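Local coordinates for RNA pseudouridylate synthase domain-containing protein 1 (Homo sapiens, PDB 5VBB), which probably binds RNA and isomerises uridine to pseudouridine in it, being an RluA-type synthase, at residues I118-T123 / A127-I132; V112-A117 / R177-A182; F230-S233 / C237-P240. All coordinates share one frame; numbering follows the deposited sequence.

From the N terminus the chain first reaches strand 111-114 of the large antiparallel sheet and the turn after it, which form one half of contact 2. It then enters strand 118-121, and a short loop brings back strand 130-132, closing contact 1. That hairpin is nested inside the much longer loop that ends when helix 175-182 returns to 112-117 in contact 2. The two touch: Met130 and Ile132 pack on Val178, Ile132 on Ala182, and Ile118 on His179, tying the hairpin to the helix. Contact 3 follows in series, closing a short loop onto the start of strand 238-243, about 25 Å from contact 2 between centres; both reach the same large sheet.

Contact 1 (I118-T123 / A127-I132); sequences IGRNST and AHTMCI. With SO4 (sulfate ion), chain D.
The β hairpin of strands 118-121 and 130-132 is closed around the hydrogen-bonded pair Gly119 and Cys131, flanked by the non-hydrogen-bonded pairs Ile118-Ile132 and Arg120-Met130. Gly119 N donates to Cys131 O at 2.8 Å, and Cys131 N returns a bond to Gly119 O at 2.9 Å. Farther toward the loop, Asn121 N bonds to Thr129 O, while a water donates to both Asn121 O and Thr129 O. The Asn121 side chain adds a second grip. With CG anti to the backbone N (chi1 -152°), ND2 is brought 3.1 Å from His128 O, lying in that carbonyl's plane although the oxygen is tilted from the amide plane.

Arg120 and Met130 carry the other major side-chain contact. The methionine chain folds back through chi2 and chi3, placing SD 3.4 Å from Arg120 CG and over the centre of one guanidinium face. Its methyl CE goes on to Ile118 CG2, 3.7 Å away, where the two side chains cross at about a right angle. Thr129 CG2 runs beside Arg120 NH1. The guanidinium edge is taken by a sulfate ion, with Arg120 NE donating to O1 at 3.0 Å and Arg120 NH2 to O4 at 3.2 Å. With sulfur over one face and the anion at the edge, the group's rotation is probably restricted. Lys142, Arg172 and Thr173 also bind the sulfate, which probably comes from the crystallisation liquor but may mark a site that could take an RNA phosphate; the side chain of Met130 lies about 8 Å from that of Asp67, the probable active-site aspartate. Strand 138-142 extends the hairpin on the far side of 118-121, and the Cys131-Cys138 disulfide links the two outer strands of this three-stranded antiparallel sheet.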
loop_
_atom_site.group_PDB
_atom_site.type_symbol
_atom_site.label_atom_id
_atom_site.label_comp_id
_atom_site.label_asym_id
_atom_site.label_seq_id
_atom_site.Cartn_x
_atom_site.Cartn_y
_atom_site.Cartn_z
ATOM N N ILE A 118 8.373 10.898 -10.291
ATOM C CA ILE A 118 7.077 11.410 -9.858
ATOM C C ILE A 118 7.252 12.824 -9.373
ATOM O O ILE A 118 8.097 13.078 -8.539
ATOM C CB ILE A 118 6.449 10.489 -8.787
ATOM C CG1 ILE A 118 6.218 9.103 -9.407
ATOM C CG2 ILE A 118 5.122 11.071 -8.250
ATOM C CD1 ILE A 118 5.655 8.008 -8.498
ATOM N N GLY A 119 6.477 13.734 -9.935
ATOM C CA GLY A 119 6.444 15.123 -9.518
ATOM C C GLY A 119 5.061 15.487 -9.034
ATOM O O GLY A 119 4.160 14.641 -8.978
ATOM N N ARG A 120 4.874 16.755 -8.696
ATOM C CA ARG A 120 3.581 17.245 -8.237
ATOM C C ARG A 120 2.911 17.978 -9.406
ATOM O O ARG A 120 3.558 18.613 -10.249
ATOM C CB ARG A 120 3.728 18.075 -6.955
ATOM C CG ARG A 120 3.773 17.133 -5.751
ATOM C CD ARG A 120 4.360 17.717 -4.484
ATOM N NE ARG A 120 4.316 16.747 -3.381
ATOM C CZ ARG A 120 3.246 16.463 -2.636
ATOM N NH1 ARG A 120 2.085 17.075 -2.856
ATOM N NH2 ARG A 120 3.328 15.562 -1.664
ATOM N N ASN A 121 1.609 17.748 -9.519
ATOM C CA ASN A 121 0.818 18.252 -10.609
ATOM C C ASN A 121 0.469 19.719 -10.337
ATOM O O ASN A 121 -0.128 20.029 -9.304
ATOM C CB ASN A 121 -0.456 17.402 -10.732
ATOM C CG ASN A 121 -1.020 17.327 -12.111
ATOM O OD1 ASN A 121 -0.749 18.171 -12.968
ATOM N ND2 ASN A 121 -1.835 16.311 -12.346
ATOM N N SER A 122 0.881 20.599 -11.243
ATOM C CA SER A 122 0.616 22.042 -11.186
ATOM C C SER A 122 -0.626 22.392 -12.024
ATOM O O SER A 122 -1.176 23.485 -11.876
ATOM C CB SER A 122 1.812 22.807 -11.748
ATOM O OG SER A 122 1.767 22.867 -13.167
ATOM N N THR A 123 -1.032 21.499 -12.947
ATOM C CA THR A 123 -2.190 21.775 -13.797
ATOM C C THR A 123 -3.464 21.565 -12.991
ATOM O O THR A 123 -4.204 22.522 -12.781
ATOM C CB THR A 123 -2.156 20.926 -15.096
ATOM N N ALA A 127 -7.390 17.544 -8.156
ATOM C CA ALA A 127 -8.006 16.262 -8.518
ATOM C C ALA A 127 -7.018 15.115 -8.543
ATOM O O ALA A 127 -7.396 14.007 -8.192
ATOM C CB ALA A 127 -8.679 16.373 -9.870
ATOM N N HIS A 128 -5.789 15.351 -9.026
ATOM C CA HIS A 128 -4.742 14.326 -9.121
ATOM C C HIS A 128 -3.446 14.993 -8.658
ATOM O O HIS A 128 -2.797 15.672 -9.429
ATOM C CB HIS A 128 -4.626 13.758 -10.559
ATOM C CG HIS A 128 -5.900 13.796 -11.348
ATOM N ND1 HIS A 128 -6.990 13.010 -11.002
ATOM C CD2 HIS A 128 -6.222 14.534 -12.435
ATOM C CE1 HIS A 128 -7.943 13.309 -11.869
ATOM N NE2 HIS A 128 -7.519 14.209 -12.765
ATOM N N THR A 129 -3.120 14.831 -7.374
ATOM C CA THR A 129 -1.997 15.468 -6.698
ATOM C C THR A 129 -0.660 15.270 -7.416
ATOM O O THR A 129 0.044 16.245 -7.686
ATOM C CB THR A 129 -1.885 14.929 -5.240
ATOM O OG1 THR A 129 -3.175 14.974 -4.609
ATOM C CG2 THR A 129 -0.903 15.733 -4.391
ATOM N N MET A 130 -0.359 14.032 -7.786
ATOM C CA MET A 130 0.927 13.647 -8.336
ATOM C C MET A 130 0.871 13.297 -9.822
ATOM O O MET A 130 -0.190 12.974 -10.352
ATOM C CB MET A 130 1.438 12.438 -7.528
ATOM C CG MET A 130 1.408 12.642 -6.003
ATOM S SD MET A 130 2.362 14.021 -5.322
ATOM C CE MET A 130 4.030 13.423 -5.577
ATOM N N CYS A 131 2.020 13.340 -10.498
ATOM C CA CYS A 131 2.123 13.023 -11.924
ATOM C C CYS A 131 3.473 12.444 -12.277
ATOM O O CYS A 131 4.435 12.625 -11.559
ATOM C CB CYS A 131 1.872 14.278 -12.754
ATOM S SG CYS A 131 2.963 15.654 -12.332
ATOM N N ILE A 132 3.545 11.847 -13.461
ATOM C CA ILE A 132 4.773 11.284 -14.024
ATOM C C ILE A 132 5.532 12.393 -14.710
ATOM O O ILE A 132 4.906 13.224 -15.377
ATOM C CB ILE A 132 4.402 10.171 -15.056
ATOM C CG1 ILE A 132 3.683 9.023 -14.356
ATOM C CG2 ILE A 132 5.605 9.663 -15.796
ATOM C CD1 ILE A 132 4.613 8.119 -13.468
HETATM S S SO4 D . 6.849 13.679 -2.549
HETATM O O1 SO4 D . 6.790 15.054 -3.038
HETATM O O2 SO4 D . 8.112 13.457 -1.812
HETATM O O3 SO4 D . 6.694 12.733 -3.664
HETATM O O4 SO4 D . 5.747 13.479 -1.656
HETATM O O HOH W 1 -0.378 18.820 -6.872
#

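Contact 2 (V112-A117 / R177-A182); sequences VTISHA and RVHCSA. With SO4 (sulfate ion), chain B.
Here a helix packs against the end of a strand and the turn that follows it, with His179 of helix 175-182 meeting Ile114 and His116 inside the pseudouridine synthase fold of the RluA family. Strand 111-114 belongs to the large antiparallel sheet, where Ile114 pairs by backbone hydrogen bonds with Thr146. The chain then turns toward the hairpin that starts at Ile118. The buried surface is small, 238 Å², and most of it comes from one imidazole and one isoleucine.

Ile114 presents its branch methyl CG2 to a face of the His179 ring. The methyl lies 3.6 Å from the ring centroid and 19° off the normal, a CH-pi contact displaced toward the rim, where Ile114 CG2 comes within 3.4 Å of His179 CG. The two side chains run antiparallel alongside each other, which brings Ile114 CD1 4.0 Å from His179 CB. Backbone oxygen approaches the ring as well, with Ile114 O 3.4 Å from His179 CE1.

The ring is thus covered on one face and held by its nitrogens. His179 ND1 is hydrogen-bonded to Thr146 OG1, and the second nitrogen bonds to the turn, so partners on both nitrogens would resist a flip or rotation of the imidazole. Its chi1 of -92° is off the staggered values and puts NE2 at the His116 carbonyl. Ile132 fills in beside Ala182 and His116. From an earlier position of the same helix, Arg177 makes a salt bridge to Asp67 and binds a sulfate, so the helix links this packing with the probable active site. The one hydrogen bond between the two segments runs to the loop after the strand: His179 NE2 donates to His116 O at 2.8 Å, the oxygen lying only 3° out of the ring plane.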
loop_
_atom_site.group_PDB
_atom_site.type_symbol
_atom_site.label_atom_id
_atom_site.label_comp_id
_atom_site.label_asym_id
_atom_site.label_seq_id
_atom_site.Cartn_x
_atom_site.Cartn_y
_atom_site.Cartn_z
ATOM N N VAL A 112 8.028 -6.117 -13.513
ATOM C CA VAL A 112 8.234 -4.802 -14.126
ATOM C C VAL A 112 8.923 -3.897 -13.129
ATOM O O VAL A 112 8.462 -3.771 -11.991
ATOM C CB VAL A 112 6.883 -4.176 -14.572
ATOM C CG1 VAL A 112 7.066 -2.780 -15.158
ATOM C CG2 VAL A 112 6.153 -5.078 -15.551
ATOM N N THR A 113 9.971 -3.212 -13.577
ATOM C CA THR A 113 10.656 -2.179 -12.796
ATOM C C THR A 113 10.038 -0.888 -13.289
ATOM O O THR A 113 10.044 -0.650 -14.489
ATOM C CB THR A 113 12.160 -2.198 -13.077
ATOM O OG1 THR A 113 12.670 -3.449 -12.665
ATOM C CG2 THR A 113 12.890 -1.132 -12.331
ATOM N N ILE A 114 9.461 -0.082 -12.411
ATOM C CA ILE A 114 8.823 1.185 -12.808
ATOM C C ILE A 114 9.676 2.254 -12.201
ATOM O O ILE A 114 9.734 2.388 -10.970
ATOM C CB ILE A 114 7.374 1.330 -12.335
ATOM C CG1 ILE A 114 6.574 0.022 -12.576
ATOM C CG2 ILE A 114 6.761 2.529 -13.067
ATOM C CD1 ILE A 114 5.298 -0.057 -11.888
ATOM N N SER A 115 10.352 3.002 -13.048
ATOM C CA SER A 115 11.348 3.977 -12.607
ATOM C C SER A 115 11.015 5.421 -12.979
ATOM O O SER A 115 11.791 6.291 -12.619
ATOM C CB SER A 115 12.691 3.595 -13.222
ATOM O OG SER A 115 12.637 3.658 -14.639
ATOM N N HIS A 116 9.895 5.693 -13.683
ATOM C CA HIS A 116 9.548 7.066 -14.083
ATOM C C HIS A 116 9.478 7.931 -12.851
ATOM O O HIS A 116 8.853 7.538 -11.866
ATOM C CB HIS A 116 8.174 7.156 -14.760
ATOM C CG HIS A 116 8.031 6.434 -16.063
ATOM N ND1 HIS A 116 9.116 6.183 -16.881
ATOM C CD2 HIS A 116 6.915 5.941 -16.644
ATOM C CE1 HIS A 116 8.625 5.546 -17.934
ATOM N NE2 HIS A 116 7.304 5.362 -17.817
ATOM N N ALA A 117 10.103 9.107 -12.908
ATOM C CA ALA A 117 10.129 10.041 -11.787
ATOM C C ALA A 117 8.717 10.616 -11.565
ATOM O O ALA A 117 7.967 10.762 -12.522
ATOM C CB ALA A 117 11.143 11.145 -12.046
ATOM N N ARG A 177 0.131 4.129 -6.802
ATOM C CA ARG A 177 -1.034 4.433 -7.613
ATOM C C ARG A 177 -0.653 5.179 -8.866
ATOM O O ARG A 177 -1.224 4.933 -9.930
ATOM C CB ARG A 177 -2.027 5.263 -6.810
ATOM C CG ARG A 177 -2.619 4.501 -5.635
ATOM C CD ARG A 177 -3.078 5.455 -4.563
ATOM N NE ARG A 177 -4.318 6.107 -4.989
ATOM C CZ ARG A 177 -5.032 6.951 -4.256
ATOM N NH1 ARG A 177 -4.629 7.297 -3.039
ATOM N NH2 ARG A 177 -6.149 7.469 -4.737
ATOM N N VAL A 178 0.316 6.094 -8.755
ATOM C CA VAL A 178 0.739 6.862 -9.929
ATOM C C VAL A 178 1.491 5.967 -10.915
ATOM O O VAL A 178 1.266 6.057 -12.135
ATOM C CB VAL A 178 1.570 8.076 -9.492
ATOM C CG1 VAL A 178 2.230 8.776 -10.698
ATOM C CG2 VAL A 178 0.706 9.039 -8.701
ATOM N N HIS A 179 2.421 5.156 -10.398
ATOM C CA HIS A 179 3.225 4.269 -11.230
ATOM C C HIS A 179 2.367 3.233 -11.980
ATOM O O HIS A 179 2.621 2.984 -13.158
ATOM C CB HIS A 179 4.297 3.571 -10.405
ATOM C CG HIS A 179 5.630 4.280 -10.341
ATOM N ND1 HIS A 179 6.618 3.840 -9.499
ATOM C CD2 HIS A 179 6.090 5.363 -11.018
ATOM C CE1 HIS A 179 7.645 4.667 -9.676
ATOM N NE2 HIS A 179 7.382 5.557 -10.635
ATOM N N CYS A 180 1.410 2.595 -11.300
ATOM C CA CYS A 180 0.564 1.566 -11.951
ATOM C C CYS A 180 -0.345 2.193 -13.029
ATOM O O CYS A 180 -0.438 1.677 -14.144
ATOM C CB CYS A 180 -0.232 0.819 -10.883
ATOM S SG CYS A 180 0.818 -0.219 -9.830
ATOM N N SER A 181 -0.894 3.378 -12.734
ATOM C CA SER A 181 -1.703 4.142 -13.680
ATOM C C SER A 181 -0.864 4.570 -14.885
ATOM O O SER A 181 -1.338 4.480 -16.022
ATOM C CB SER A 181 -2.318 5.354 -12.987
ATOM O OG SER A 181 -3.038 6.153 -13.909
ATOM N N ALA A 182 0.393 4.978 -14.650
ATOM C CA ALA A 182 1.322 5.371 -15.708
ATOM C C ALA A 182 1.658 4.198 -16.654
ATOM O O ALA A 182 1.949 4.438 -17.821
ATOM C CB ALA A 182 2.598 5.917 -15.107
HETATM S S SO4 B . -6.962 8.969 -0.853
HETATM O O1 SO4 B . -6.262 9.255 -2.114
HETATM O O2 SO4 B . -6.780 10.128 0.030
HETATM O O3 SO4 B . -8.369 8.713 -1.078
HETATM O O4 SO4 B . -6.413 7.762 -0.245
#

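Contact 3 (F230-S233 / C237-P240); sequences FLPS and CWSP
The Trp238 indole has Pro240 CD over one face, 3.9 Å above the plane and displaced toward the rim, and Leu231 CA in its plane at an edge. The same pyrrole end of the indole meets the chain of 230-232. Pro232 CD sits 3.7 Å from Trp238 CD1, the two side chains lying side by side and pointing the same way. Phe230 O comes obliquely to the ring, 3.2 Å from Trp238 NE1, yet the angle is too poor for a hydrogen bond. That oxygen is instead bonded to Lys163 NZ.

Trp238 reaches the loop because its CG is anti to the backbone N (chi1 169°), which carries the indole off the strand toward 230-232. The two prolines complete the contact. Pro232 CG is 3.9 Å from Pro240 CD, and their rings cross at a slant, so Pro240 touches both the indole and the other proline. The backbone contributes through Trp238 O, which lies 3.6 Å from Pro232 CB.

Around these residues stand strands of the large antiparallel sheet: Trp238 packs on Val161 of strand 159-168, Leu102 of strand 96-104 and Tyr156 of strand 146-156, while Phe230 turns to Leu100 and Leu102. The short loop from 230 to 240 is folded back over the start of strand 238-243, which pairs with strand 146-156, away from the probable active site.

Neither proline nitrogen carries a hydrogen to donate, and the one near polar pair is badly aligned. Cohesion between the two segments therefore appears to rest mainly on van der Waals packing of pyrrolidine rings and indole, which depends on shape rather than on directed bonds.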
loop_
_atom_site.group_PDB
_atom_site.type_symbol
_atom_site.label_atom_id
_atom_site.label_comp_id
_atom_site.label_asym_id
_atom_site.label_seq_id
_atom_site.Cartn_x
_atom_site.Cartn_y
_atom_site.Cartn_z
ATOM N N PHE A 230 -7.318 -9.865 -0.828
ATOM C CA PHE A 230 -7.757 -10.007 -2.219
ATOM C C PHE A 230 -7.812 -11.460 -2.581
ATOM O O PHE A 230 -7.063 -11.934 -3.414
ATOM C CB PHE A 230 -6.831 -9.193 -3.133
ATOM C CG PHE A 230 -6.709 -7.731 -2.714
ATOM C CD1 PHE A 230 -7.832 -6.995 -2.332
ATOM C CD2 PHE A 230 -5.477 -7.093 -2.707
ATOM C CE1 PHE A 230 -7.706 -5.656 -1.921
ATOM C CE2 PHE A 230 -5.362 -5.752 -2.331
ATOM C CZ PHE A 230 -6.478 -5.021 -2.018
ATOM N N LEU A 231 -8.758 -12.163 -1.940
ATOM C CA LEU A 231 -8.976 -13.587 -2.136
ATOM C C LEU A 231 -10.417 -13.849 -2.546
ATOM O O LEU A 231 -11.310 -13.234 -1.980
ATOM C CB LEU A 231 -8.735 -14.327 -0.823
ATOM C CG LEU A 231 -7.307 -14.314 -0.279
ATOM C CD1 LEU A 231 -7.275 -14.914 1.124
ATOM C CD2 LEU A 231 -6.366 -15.077 -1.193
ATOM N N PRO A 232 -10.683 -14.834 -3.410
ATOM C CA PRO A 232 -12.095 -15.173 -3.715
ATOM C C PRO A 232 -12.947 -15.535 -2.481
ATOM O O PRO A 232 -14.153 -15.269 -2.502
ATOM C CB PRO A 232 -11.985 -16.362 -4.669
ATOM C CG PRO A 232 -10.626 -16.795 -4.644
ATOM C CD PRO A 232 -9.755 -15.699 -4.153
ATOM N N SER A 233 -12.343 -16.085 -1.390
ATOM C CA SER A 233 -13.097 -16.438 -0.173
ATOM C C SER A 233 -13.580 -15.201 0.575
ATOM O O SER A 233 -14.478 -15.310 1.395
ATOM C CB SER A 233 -12.270 -17.339 0.761
ATOM O OG SER A 233 -10.881 -17.036 0.771
ATOM N N CYS A 237 -16.335 -11.044 -6.073
ATOM C CA CYS A 237 -16.159 -10.419 -7.383
ATOM C C CYS A 237 -14.765 -10.767 -7.960
ATOM O O CYS A 237 -14.570 -10.628 -9.159
ATOM C CB CYS A 237 -16.342 -8.908 -7.308
ATOM S SG CYS A 237 -18.043 -8.399 -7.072
ATOM N N TRP A 238 -13.801 -11.167 -7.114
ATOM C CA TRP A 238 -12.456 -11.512 -7.570
ATOM C C TRP A 238 -12.446 -12.987 -7.949
ATOM O O TRP A 238 -12.662 -13.850 -7.093
ATOM C CB TRP A 238 -11.397 -11.205 -6.488
ATOM C CG TRP A 238 -10.016 -11.756 -6.726
ATOM C CD1 TRP A 238 -9.253 -12.422 -5.808
ATOM C CD2 TRP A 238 -9.191 -11.615 -7.899
ATOM N NE1 TRP A 238 -8.055 -12.791 -6.366
ATOM C CE2 TRP A 238 -7.966 -12.267 -7.625
ATOM C CE3 TRP A 238 -9.390 -11.079 -9.189
ATOM C CZ2 TRP A 238 -6.954 -12.402 -8.586
ATOM C CZ3 TRP A 238 -8.381 -11.216 -10.131
ATOM C CH2 TRP A 238 -7.182 -11.876 -9.828
ATOM N N SER A 239 -12.173 -13.252 -9.234
ATOM C CA SER A 239 -12.124 -14.585 -9.808
ATOM C C SER A 239 -10.755 -14.838 -10.470
ATOM O O SER A 239 -10.566 -14.580 -11.669
ATOM C CB SER A 239 -13.258 -14.776 -10.806
ATOM O OG SER A 239 -13.380 -16.153 -11.109
ATOM N N PRO A 240 -9.787 -15.354 -9.699
ATOM C CA PRO A 240 -8.472 -15.667 -10.300
ATOM C C PRO A 240 -8.573 -16.813 -11.291
ATOM O O PRO A 240 -9.282 -17.766 -10.998
ATOM C CB PRO A 240 -7.585 -16.030 -9.104
ATOM C CG PRO A 240 -8.449 -16.098 -7.933
ATOM C CD PRO A 240 -9.843 -15.701 -8.266
#